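Local coordinates for protein uncharacterized metal-dependent hydrolase (PDB 3IGH) that is uncharacterised but, as a member of the amidohydrolase family, probably hydrolyses carbon-nitrogen bonds other than peptide bonds with the help of bound metal, at residues I88-L91 and I92-K96; V180-V183 and E184-V187. All coordinates share one frame; numbering follows the deposited sequence. Where two conformers were deposited one is given.

How the contacts relate
Both contacts are local, one formed between neighbouring turns of a helix and the other at a helix start, and they come in series along the chain. Contact 1 is an i to i+4 salt bridge with apolar packing on helix 88-96; contact 2 is a capping box where helix 183-199 begins. Their centres lie 26 Å apart and their nearest atoms about 15 Å apart, so they do not touch. Contact 1 is the more peripheral, its centre 30 Å from that of the chain against 20 Å for contact 2. Neither contact includes a metal. Contact 2 alone holds a ligand, a sulfate ion probably from the crystallisation liquor, hydrogen-bonded to the backbone of Val183.

Contact 1: I88-L91 and I92-K96; sequences IEEL and IQRLK
Glu90 and Arg94, one helical turn apart, are joined by a two-pronged salt bridge in one of the two modelled conformers of Glu90. Arg94 grips side-on: NH2 reaches Glu90 OE1 and NE reaches Glu90 OE2, each at 2.9 Å, both N-H...O angles being close to straight. Both oxygens lie near the guanidinium plane, yet the nitrogens approach from above the carboxylate plane, the two groups being turned 46° apart. A bend at chi2 of Glu90 (-88°) turns its carboxylate toward the C-terminal end, where the extended Arg94 reaches back to meet it. The remaining nitrogen, NH1, bonds to the carbonyls of Asp81 and Arg83, which tie down the guanidinium's far end.

The apolar side chains pack with the same spacing. Leu91 and Leu95 lie side by side, CD2 of Leu91 3.8 Å from CD1 of Leu95, while Ile88 CG2 stands 4.1 Å from Ile92 CG1. In their backbone, Ile92 N donates to Ile88 O at 2.9 Å, one of five successive i to i+4 bonds. Leu122 of helix 119-122 touches Leu91, Ile92 and Leu95, and Ile131 of strand 129-133 meets both leucines. This is an amphipathic helix in a beta-alpha-beta unit, between strands 80-81 and 103-108.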
ATOM      1  N   ILE A  88      17.469  29.753  36.117  1.00 53.80           N
ATOM      2  CA  ILE A  88      18.355  29.249  35.061  1.00 50.82           C
ATOM      3  C   ILE A  88      19.060  27.978  35.535  1.00 52.63           C
ATOM      4  O   ILE A  88      19.144  26.995  34.793  1.00 54.07           O
ATOM      5  CB  ILE A  88      19.381  30.328  34.591  1.00 49.48           C
ATOM      6  CG1 ILE A  88      18.669  31.550  33.990  1.00 53.03           C
ATOM      7  CG2 ILE A  88      20.400  29.753  33.591  1.00 55.11           C
ATOM      8  CD1 ILE A  88      17.677  31.249  32.863  1.00 46.43           C
ATOM      9  N   GLU A  89      19.515  27.994  36.790  1.00 51.29           N
ATOM     10  CA  GLU A  89      20.158  26.843  37.435  1.00 52.10           C
ATOM     11  C   GLU A  89      19.301  25.573  37.353  1.00 47.59           C
ATOM     12  O   GLU A  89      19.799  24.511  36.970  1.00 49.13           O
ATOM     13  CB  GLU A  89      20.514  27.191  38.897  1.00 59.25           C
ATOM     14  CG  GLU A  89      21.102  26.046  39.740  1.00 74.84           C
ATOM     15  CD  GLU A  89      20.048  25.288  40.556  1.00 97.92           C
ATOM     16  OE1 GLU A  89      19.227  25.939  41.243  1.00100.68           O
ATOM     17  OE2 GLU A  89      20.047  24.037  40.512  1.00 97.00           O
ATOM     18  N   GLU A  90      18.023  25.705  37.712  1.00 46.75           N
ATOM     19  CA  GLU A  90      17.076  24.592  37.679  0.50 50.34           C
ATOM     20  C   GLU A  90      16.873  24.103  36.238  1.00 43.62           C
ATOM     21  O   GLU A  90      16.841  22.897  35.981  1.00 48.38           O
ATOM     22  CB  GLU A  90      15.738  25.024  38.292  0.50 50.11           C
ATOM     23  CG  GLU A  90      15.195  24.104  39.391  0.50 57.44           C
ATOM     24  CD  GLU A  90      14.347  22.956  38.869  0.50 58.44           C
ATOM     25  OE1 GLU A  90      13.185  22.823  39.310  0.50 53.58           O
ATOM     26  OE2 GLU A  90      14.831  22.173  38.028  0.50 70.01           O
ATOM     27  N   LEU A  91      16.749  25.054  35.315  1.00 45.92           N
ATOM     28  CA  LEU A  91      16.577  24.780  33.889  1.00 45.52           C
ATOM     29  C   LEU A  91      17.749  23.973  33.314  1.00 50.17           C
ATOM     30  O   LEU A  91      17.529  22.971  32.629  1.00 41.65           O
ATOM     31  CB  LEU A  91      16.358  26.099  33.133  1.00 42.34           C
ATOM     32  CG  LEU A  91      16.118  26.152  31.621  1.00 49.51           C
ATOM     33  CD1 LEU A  91      15.033  27.162  31.294  1.00 38.53           C
ATOM     34  CD2 LEU A  91      17.408  26.502  30.870  1.00 50.67           C
ATOM     35  N   ILE A  92      18.982  24.388  33.624  1.00 46.05           N
ATOM     36  CA  ILE A  92      20.189  23.692  33.148  1.00 44.74           C
ATOM     37  C   ILE A  92      20.283  22.290  33.756  1.00 40.56           C
ATOM     38  O   ILE A  92      20.657  21.332  33.077  1.00 46.31           O
ATOM     39  CB  ILE A  92      21.500  24.515  33.428  1.00 45.68           C
ATOM     40  CG1 ILE A  92      21.448  25.900  32.766  1.00 41.82           C
ATOM     41  CG2 ILE A  92      22.763  23.752  32.996  1.00 49.43           C
ATOM     42  CD1 ILE A  92      21.430  25.901  31.243  1.00 47.89           C
ATOM     43  N   GLN A  93      19.915  22.177  35.028  1.00 46.20           N
ATOM     44  CA  GLN A  93      19.916  20.900  35.730  1.00 52.57           C
ATOM     45  C   GLN A  93      18.986  19.886  35.049  1.00 52.61           C
ATOM     46  O   GLN A  93      19.367  18.724  34.858  1.00 49.21           O
ATOM     47  CB  GLN A  93      19.535  21.110  37.198  1.00 56.42           C
ATOM     48  CG  GLN A  93      19.940  19.971  38.129  1.00 74.23           C
ATOM     49  CD  GLN A  93      19.537  20.208  39.584  1.00 74.95           C
ATOM     50  OE1 GLN A  93      20.014  19.518  40.488  1.00 94.07           O
ATOM     51  NE2 GLN A  93      18.657  21.184  39.814  1.00 87.25           N
ATOM     52  N   ARG A  94      17.793  20.343  34.657  1.00 46.82           N
ATOM     53  CA  ARG A  94      16.817  19.506  33.942  1.00 44.01           C
ATOM     54  C   ARG A  94      17.328  19.074  32.569  1.00 38.66           C
ATOM     55  O   ARG A  94      17.209  17.900  32.191  1.00 45.04           O
ATOM     56  CB  ARG A  94      15.475  20.234  33.792  1.00 38.14           C
ATOM     57  CG  ARG A  94      14.724  20.435  35.101  1.00 43.31           C
ATOM     58  CD  ARG A  94      13.349  21.045  34.871  1.00 51.26           C
ATOM     59  NE  ARG A  94      12.750  21.498  36.122  1.00 51.13           N
ATOM     60  CZ  ARG A  94      11.462  21.782  36.289  1.00 58.90           C
ATOM     61  NH1 ARG A  94      10.600  21.649  35.286  1.00 44.40           N
ATOM     62  NH2 ARG A  94      11.031  22.190  37.475  1.00 39.90           N
ATOM     63  N   LEU A  95      17.908  20.018  31.836  1.00 40.37           N
ATOM     64  CA  LEU A  95      18.436  19.728  30.503  1.00 46.76           C
ATOM     65  C   LEU A  95      19.626  18.762  30.518  1.00 53.31           C
ATOM     66  O   LEU A  95      19.788  17.961  29.594  1.00 53.09           O
ATOM     67  CB  LEU A  95      18.780  21.020  29.764  1.00 42.70           C
ATOM     68  CG  LEU A  95      17.572  21.882  29.399  1.00 45.07           C
ATOM     69  CD1 LEU A  95      18.026  23.239  28.940  1.00 43.25           C
ATOM     70  CD2 LEU A  95      16.680  21.199  28.335  1.00 38.58           C
ATOM     71  N   LYS A  96      20.431  18.822  31.578  1.00 53.25           N
ATOM     72  CA  LYS A  96      21.557  17.896  31.755  1.00 55.12           C
ATOM     73  C   LYS A  96      21.125  16.446  32.006  1.00 50.35           C
ATOM     74  O   LYS A  96      21.886  15.522  31.735  1.00 53.63           O
ATOM     75  CB  LYS A  96      22.498  18.382  32.864  1.00 53.10           C
ATOM     76  CG  LYS A  96      23.421  19.508  32.423  1.00 60.64           C
ATOM     77  CD  LYS A  96      24.538  19.748  33.430  1.00 84.61           C
ATOM     78  CE  LYS A  96      25.517  20.800  32.924  1.00 90.21           C
ATOM     79  NZ  LYS A  96      26.653  20.998  33.863  1.00 97.32           N
TER

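Contact 2: V180-V183 and E184-V187; sequences VLTV and EDYV. With SO4 (sulfate ion), chain F.
Thr182 and Asp185 form a capping box at the start of helix 183-199, where the chain has just left helix 166-180. The evidence is a reciprocal pair of bonds: Asp185 N donates to Thr182 OG1 at 3.1 Å, and Thr182 N donates to Asp185 OD2 at 3.0 Å. The second is nearly straight at 172°, although the donor stands above the carboxylate plane. With chi1 at 64°, Thr182 OG1 sits between its own backbone N and carbonyl carbon and faces the first turn. Asp185 OD2 also forms a salt bridge with Arg101, which gives this carboxylate a second, charged partner.

Tyr186 N donates to Thr182 O at 3.2 Å, beginning the regular helical bonding, and the same carbonyl oxygen lies at the edge of the tyrosine ring, near its plane. The Leu181 and Tyr186 side chains cross at about a right angle, Leu181 CB lying 3.7 Å from Tyr186 CE1. Tyr186 OH bonds to Asn177 O and Asn211 ND2, securing the ring's phenolic end.

A sulfate meets the helix start, its O4 accepting from Val183 N at 2.8 Å. A water, donating to Glu184 OE2 in one of that residue's two conformers, less certainly bridges it to Thr182 OG1. Thr182 OG1 and sulfate O4 thus accept from the N-H groups of Asp185 and Val183; the negative charges of the sulfate and the Asp185 carboxylate would probably be eased by the positive end of the helix dipole.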
ATOM      1  N   VAL A 180      17.452  17.948  10.249  1.00 41.26           N
ATOM      2  CA  VAL A 180      18.136  17.581  11.491  1.00 35.70           C
ATOM      3  C   VAL A 180      17.744  16.183  12.005  1.00 39.93           C
ATOM      4  O   VAL A 180      18.604  15.373  12.373  1.00 38.32           O
ATOM      5  CB  VAL A 180      17.934  18.674  12.585  1.00 42.19           C
ATOM      6  CG1 VAL A 180      18.538  18.251  13.884  1.00 34.12           C
ATOM      7  CG2 VAL A 180      18.531  20.016  12.138  1.00 42.99           C
ATOM      8  N   LEU A 181      16.443  15.901  12.019  1.00 31.35           N
ATOM      9  CA  LEU A 181      15.955  14.589  12.402  1.00 31.93           C
ATOM     10  C   LEU A 181      16.161  13.625  11.246  1.00 30.41           C
ATOM     11  O   LEU A 181      16.005  14.009  10.087  1.00 34.53           O
ATOM     12  CB  LEU A 181      14.472  14.657  12.794  1.00 30.36           C
ATOM     13  CG  LEU A 181      14.097  15.505  14.021  1.00 37.22           C
ATOM     14  CD1 LEU A 181      12.569  15.543  14.184  1.00 37.28           C
ATOM     15  CD2 LEU A 181      14.776  14.976  15.290  1.00 38.00           C
ATOM     16  N   THR A 182      16.538  12.389  11.569  1.00 30.19           N
ATOM     17  CA  THR A 182      16.694  11.331  10.563  1.00 30.94           C
ATOM     18  C   THR A 182      15.450  10.465  10.546  1.00 33.26           C
ATOM     19  O   THR A 182      14.638  10.543  11.467  1.00 31.82           O
ATOM     20  CB  THR A 182      17.878  10.410  10.898  1.00 35.32           C
ATOM     21  OG1 THR A 182      17.612   9.739  12.133  1.00 35.26           O
ATOM     22  CG2 THR A 182      19.183  11.212  11.011  1.00 36.31           C
ATOM     23  N   VAL A 183      15.312   9.618   9.522  1.00 31.80           N
ATOM     24  CA  VAL A 183      14.228   8.631   9.486  1.00 27.81           C
ATOM     25  C   VAL A 183      14.224   7.753  10.744  1.00 31.35           C
ATOM     26  O   VAL A 183      13.155   7.489  11.315  1.00 28.50           O
ATOM     27  CB  VAL A 183      14.262   7.768   8.191  1.00 31.14           C
ATOM     28  CG1 VAL A 183      13.192   6.670   8.227  1.00 31.85           C
ATOM     29  CG2 VAL A 183      14.052   8.663   6.978  1.00 33.83           C
ATOM     30  N   GLU A 184      15.419   7.351  11.194  1.00 30.76           N
ATOM     31  CA  GLU A 184      15.558   6.541  12.407  0.50 29.30           C
ATOM     32  C   GLU A 184      14.977   7.252  13.637  1.00 31.05           C
ATOM     33  O   GLU A 184      14.377   6.604  14.500  1.00 31.56           O
ATOM     34  CB  GLU A 184      17.024   6.147  12.656  0.50 31.94           C
ATOM     35  CG  GLU A 184      17.755   5.574  11.442  0.50 36.30           C
ATOM     36  CD  GLU A 184      18.496   6.637  10.644  0.50 44.33           C
ATOM     37  OE1 GLU A 184      17.950   7.099   9.617  0.50 27.05           O
ATOM     38  OE2 GLU A 184      19.620   7.019  11.052  0.50 49.47           O
ATOM     39  N   ASP A 185      15.151   8.576  13.713  1.00 31.89           N
ATOM     40  CA  ASP A 185      14.549   9.381  14.788  1.00 29.96           C
ATOM     41  C   ASP A 185      13.021   9.320  14.734  1.00 33.91           C
ATOM     42  O   ASP A 185      12.366   9.137  15.763  1.00 30.52           O
ATOM     43  CB  ASP A 185      14.971  10.842  14.698  1.00 29.41           C
ATOM     44  CG  ASP A 185      16.437  11.047  15.019  1.00 38.69           C
ATOM     45  OD1 ASP A 185      17.015  10.250  15.786  1.00 33.25           O
ATOM     46  OD2 ASP A 185      17.005  12.011  14.492  1.00 35.33           O
ATOM     47  N   TYR A 186      12.475   9.479  13.531  1.00 31.16           N
ATOM     48  CA  TYR A 186      11.028   9.391  13.312  1.00 33.91           C
ATOM     49  C   TYR A 186      10.479   8.012  13.657  1.00 31.17           C
ATOM     50  O   TYR A 186       9.409   7.919  14.259  1.00 32.03           O
ATOM     51  CB  TYR A 186      10.658   9.764  11.881  1.00 29.29           C
ATOM     52  CG  TYR A 186      10.554  11.249  11.608  1.00 30.75           C
ATOM     53  CD1 TYR A 186      11.664  11.979  11.176  1.00 29.70           C
ATOM     54  CD2 TYR A 186       9.342  11.922  11.763  1.00 25.03           C
ATOM     55  CE1 TYR A 186      11.568  13.345  10.905  1.00 27.53           C
ATOM     56  CE2 TYR A 186       9.235  13.287  11.507  1.00 32.13           C
ATOM     57  CZ  TYR A 186      10.353  13.985  11.080  1.00 32.11           C
ATOM     58  OH  TYR A 186      10.252  15.317  10.808  1.00 30.26           O
ATOM     59  N   VAL A 187      11.209   6.951  13.302  1.00 28.99           N
ATOM     60  CA  VAL A 187      10.806   5.584  13.673  1.00 32.25           C
ATOM     61  C   VAL A 187      10.706   5.481  15.206  1.00 30.33           C
ATOM     62  O   VAL A 187       9.714   4.991  15.734  1.00 29.04           O
ATOM     63  CB  VAL A 187      11.758   4.484  13.076  1.00 34.16           C
ATOM     64  CG1 VAL A 187      11.470   3.104  13.653  1.00 31.13           C
ATOM     65  CG2 VAL A 187      11.643   4.432  11.553  1.00 33.06           C
TER
HETATM   66  S   SO4 F   5      18.072  10.067   6.898  0.75 48.67           S
HETATM   67  O1  SO4 F   5      18.111   8.650   7.244  0.75 45.78           O
HETATM   68  O2  SO4 F   5      19.195  10.756   7.517  0.75 57.90           O
HETATM   69  O3  SO4 F   5      18.146  10.211   5.449  0.75 59.99           O
HETATM   70  O4  SO4 F   5      16.825  10.636   7.361  0.75 61.71           O
HETATM   71  O   HOH W   1      19.605   8.556  13.545  1.00 52.95           O